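PDB 6PPN: LSM2-LSM8 complex subunit lsm8 from Schizosaccharomyces pombe, which forms part of the nuclear LSM2-LSM8 complex, which binds U6 snRNA, preferring a cyclic 2',3' phosphate end, and assists spliceosome assembly by promoting U4/U6 annealing. Local coordinates for residues Gln9-Ile14 / Leu34-Ser39. Residues are numbered along the deposited sequence; the frame is centred on the assembly and turned at random.
Sequences QRVQVI and LILSDS
Strands 10-14 and 34-36 lie on facing sides of the apolar interior of a strongly bent sheet, their axes 9.6 Å apart, too far for backbone pairing, so the bridge is made by side chains meeting each other and, at one end, by Arg10 reaching a backbone carbonyl. The apolar part is carried mainly by Val13, Leu34 and Leu36. Val13 CG2, set anti to its carbonyl carbon, meets two leucine methyls at once: Leu34 CD1 comes tip to tip at 3.8 Å, while Leu36 CD1 touches it with its side chain crossing obliquely. A branched valine suits a strand, whereas the longer leucines span the remaining gap. Val11 CG1 and Leu36 CD2 touch more loosely at 4.2 Å, and Leu60 packs on both Val13 and Leu36.

The polar part lies where the chain turns at Ser37 and Asp38. Arg10, its chain bent at chi2 (-56°) and chi3 (-75°), swings its guanidinium end-on to a single atom, the backbone O of Asp38, which lies near the guanidinium plane. Arg10 NH2 donates to Asp38 O at 3.1 Å, and Arg10 NH1 to the same oxygen, a little longer, both from above the carbonyl plane. NH1 also bonds Ser24 OG, which helps fix the rotation of the group. An arginine suits this place because it is long and its two terminal nitrogens can converge on one oxygen; an alanine here would probably loosen the corner by removing both bonds to Asp38 O.

Val11 and Val13 pair with strand 20-28, which also pairs with strand 34-36; this strongly curved antiparallel sheet, closing over an apolar interior, is the hallmark of the Sm fold.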
ATOM      1  N   GLN H   9      -9.196 -20.449 -17.062  1.00 46.38           N
ATOM      2  CA  GLN H   9      -9.509 -21.505 -16.115  1.00 50.30           C
ATOM      3  C   GLN H   9     -10.080 -20.901 -14.841  1.00 42.39           C
ATOM      4  O   GLN H   9      -9.930 -19.700 -14.579  1.00 44.00           O
ATOM      5  CB  GLN H   9      -8.269 -22.347 -15.796  1.00 56.19           C
ATOM      6  CG  GLN H   9      -7.643 -22.972 -17.032  1.00 58.55           C
ATOM      7  CD  GLN H   9      -6.181 -23.300 -16.820  1.00 54.35           C
ATOM      8  OE1 GLN H   9      -5.837 -24.334 -16.230  1.00 52.51           O
ATOM      9  NE2 GLN H   9      -5.304 -22.389 -17.256  1.00 48.35           N
ATOM     10  N   ARG H  10     -10.755 -21.752 -14.057  1.00 42.59           N
ATOM     11  CA  ARG H  10     -11.287 -21.338 -12.763  1.00 45.29           C
ATOM     12  C   ARG H  10     -10.140 -21.035 -11.822  1.00 51.98           C
ATOM     13  O   ARG H  10      -9.170 -21.788 -11.733  1.00 58.89           O
ATOM     14  CB  ARG H  10     -12.182 -22.402 -12.148  1.00 49.83           C
ATOM     15  CG  ARG H  10     -13.440 -22.668 -12.943  1.00 63.08           C
ATOM     16  CD  ARG H  10     -14.293 -21.404 -13.179  1.00 70.72           C
ATOM     17  NE  ARG H  10     -15.040 -20.941 -12.004  1.00 76.29           N
ATOM     18  CZ  ARG H  10     -15.970 -19.977 -12.033  1.00 76.20           C
ATOM     19  NH1 ARG H  10     -16.282 -19.372 -13.172  1.00 73.06           N
ATOM     20  NH2 ARG H  10     -16.600 -19.614 -10.918  1.00 72.19           N
ATOM     21  N   VAL H  11     -10.247 -19.912 -11.142  1.00 49.12           N
ATOM     22  CA  VAL H  11      -9.168 -19.338 -10.369  1.00 46.50           C
ATOM     23  C   VAL H  11      -9.783 -18.806  -9.082  1.00 45.27           C
ATOM     24  O   VAL H  11     -10.969 -18.472  -9.044  1.00 44.00           O
ATOM     25  CB  VAL H  11      -8.516 -18.253 -11.243  1.00 47.86           C
ATOM     26  CG1 VAL H  11      -8.393 -16.952 -10.529  1.00 50.83           C
ATOM     27  CG2 VAL H  11      -7.218 -18.773 -11.864  1.00 41.93           C
ATOM     28  N   GLN H  12      -8.996 -18.745  -8.013  1.00 42.08           N
ATOM     29  CA  GLN H  12      -9.494 -18.287  -6.720  1.00 34.91           C
ATOM     30  C   GLN H  12      -8.579 -17.180  -6.224  1.00 36.05           C
ATOM     31  O   GLN H  12      -7.412 -17.423  -5.935  1.00 40.18           O
ATOM     32  CB  GLN H  12      -9.562 -19.416  -5.688  1.00 37.88           C
ATOM     33  CG  GLN H  12      -9.783 -18.882  -4.257  1.00 38.17           C
ATOM     34  CD  GLN H  12     -10.023 -19.974  -3.225  1.00 43.34           C
ATOM     35  OE1 GLN H  12     -11.078 -20.611  -3.213  1.00 48.30           O
ATOM     36  NE2 GLN H  12      -9.041 -20.193  -2.352  1.00 42.23           N
ATOM     37  N   VAL H  13      -9.115 -15.976  -6.089  1.00 38.42           N
ATOM     38  CA  VAL H  13      -8.330 -14.800  -5.748  1.00 31.69           C
ATOM     39  C   VAL H  13      -8.539 -14.502  -4.282  1.00 36.72           C
ATOM     40  O   VAL H  13      -9.685 -14.465  -3.810  1.00 37.62           O
ATOM     41  CB  VAL H  13      -8.747 -13.578  -6.585  1.00 27.93           C
ATOM     42  CG1 VAL H  13      -7.934 -12.364  -6.128  1.00 32.97           C
ATOM     43  CG2 VAL H  13      -8.541 -13.834  -8.089  1.00 34.96           C
ATOM     44  N   ILE H  14      -7.442 -14.285  -3.565  1.00 36.50           N
ATOM     45  CA  ILE H  14      -7.471 -13.760  -2.209  1.00 35.01           C
ATOM     46  C   ILE H  14      -7.002 -12.319  -2.294  1.00 31.69           C
ATOM     47  O   ILE H  14      -5.884 -12.060  -2.766  1.00 35.01           O
ATOM     48  CB  ILE H  14      -6.564 -14.544  -1.259  1.00 39.89           C
ATOM     49  CG1 ILE H  14      -6.836 -16.029  -1.384  1.00 37.31           C
ATOM     50  CG2 ILE H  14      -6.813 -14.079   0.155  1.00 29.79           C
ATOM     51  CD1 ILE H  14      -8.037 -16.385  -0.734  1.00 37.63           C
ATOM     52  N   LEU H  34      -6.887  -7.892 -12.805  1.00 40.66           N
ATOM     53  CA  LEU H  34      -7.430  -9.161 -13.283  1.00 38.36           C
ATOM     54  C   LEU H  34      -8.850  -8.942 -13.778  1.00 34.66           C
ATOM     55  O   LEU H  34      -9.559  -8.074 -13.268  1.00 37.80           O
ATOM     56  CB  LEU H  34      -7.476 -10.232 -12.189  1.00 35.63           C
ATOM     57  CG  LEU H  34      -6.226 -10.455 -11.356  1.00 36.68           C
ATOM     58  CD1 LEU H  34      -6.570 -11.409 -10.229  1.00 31.24           C
ATOM     59  CD2 LEU H  34      -5.104 -11.036 -12.200  1.00 34.61           C
ATOM     60  N   ILE H  35      -9.263  -9.741 -14.771  1.00 40.29           N
ATOM     61  CA  ILE H  35     -10.667  -9.883 -15.142  1.00 43.78           C
ATOM     62  C   ILE H  35     -11.100 -11.292 -14.762  1.00 42.43           C
ATOM     63  O   ILE H  35     -10.559 -12.272 -15.288  1.00 46.97           O
ATOM     64  CB  ILE H  35     -10.898  -9.674 -16.648  1.00 44.49           C
ATOM     65  CG1 ILE H  35     -10.396  -8.319 -17.127  1.00 47.00           C
ATOM     66  CG2 ILE H  35     -12.390  -9.824 -16.970  1.00 40.99           C
ATOM     67  CD1 ILE H  35     -10.301  -8.244 -18.665  1.00 46.43           C
ATOM     68  N   LEU H  36     -12.140 -11.399 -13.945  1.00 41.36           N
ATOM     69  CA  LEU H  36     -12.796 -12.670 -13.680  1.00 40.86           C
ATOM     70  C   LEU H  36     -14.216 -12.608 -14.223  1.00 46.67           C
ATOM     71  O   LEU H  36     -14.896 -11.592 -14.074  1.00 48.12           O
ATOM     72  CB  LEU H  36     -12.858 -12.956 -12.186  1.00 34.72           C
ATOM     73  CG  LEU H  36     -11.542 -12.875 -11.441  1.00 38.62           C
ATOM     74  CD1 LEU H  36     -11.753 -13.342 -10.015  1.00 40.93           C
ATOM     75  CD2 LEU H  36     -10.562 -13.710 -12.136  1.00 34.08           C
ATOM     76  N   SER H  37     -14.666 -13.675 -14.873  1.00 45.61           N
ATOM     77  CA  SER H  37     -16.055 -13.754 -15.301  1.00 44.67           C
ATOM     78  C   SER H  37     -16.727 -14.943 -14.639  1.00 40.44           C
ATOM     79  O   SER H  37     -16.057 -15.846 -14.132  1.00 47.70           O
ATOM     80  CB  SER H  37     -16.167 -13.856 -16.817  1.00 50.91           C
ATOM     81  OG  SER H  37     -15.602 -15.063 -17.269  1.00 58.50           O
ATOM     82  N   ASP H  38     -18.058 -14.929 -14.631  1.00 43.59           N
ATOM     83  CA  ASP H  38     -18.842 -15.910 -13.874  1.00 49.26           C
ATOM     84  C   ASP H  38     -18.312 -16.065 -12.453  1.00 42.66           C
ATOM     85  O   ASP H  38     -18.216 -17.169 -11.907  1.00 50.22           O
ATOM     86  CB  ASP H  38     -18.880 -17.252 -14.595  1.00 50.16           C
ATOM     87  CG  ASP H  38     -19.741 -17.212 -15.814  1.00 66.53           C
ATOM     88  OD1 ASP H  38     -20.966 -17.006 -15.655  1.00 80.71           O
ATOM     89  OD2 ASP H  38     -19.194 -17.322 -16.934  1.00 64.75           O
ATOM     90  N   SER H  39     -17.954 -14.952 -11.849  1.00 44.30           N
ATOM     91  CA  SER H  39     -17.302 -15.000 -10.554  1.00 48.67           C
ATOM     92  C   SER H  39     -18.314 -14.962  -9.412  1.00 47.30           C
ATOM     93  O   SER H  39     -19.483 -14.589  -9.567  1.00 46.82           O
ATOM     94  CB  SER H  39     -16.347 -13.831 -10.394  1.00 45.24           C
ATOM     95  OG  SER H  39     -17.118 -12.658 -10.385  1.00 56.97           O
TER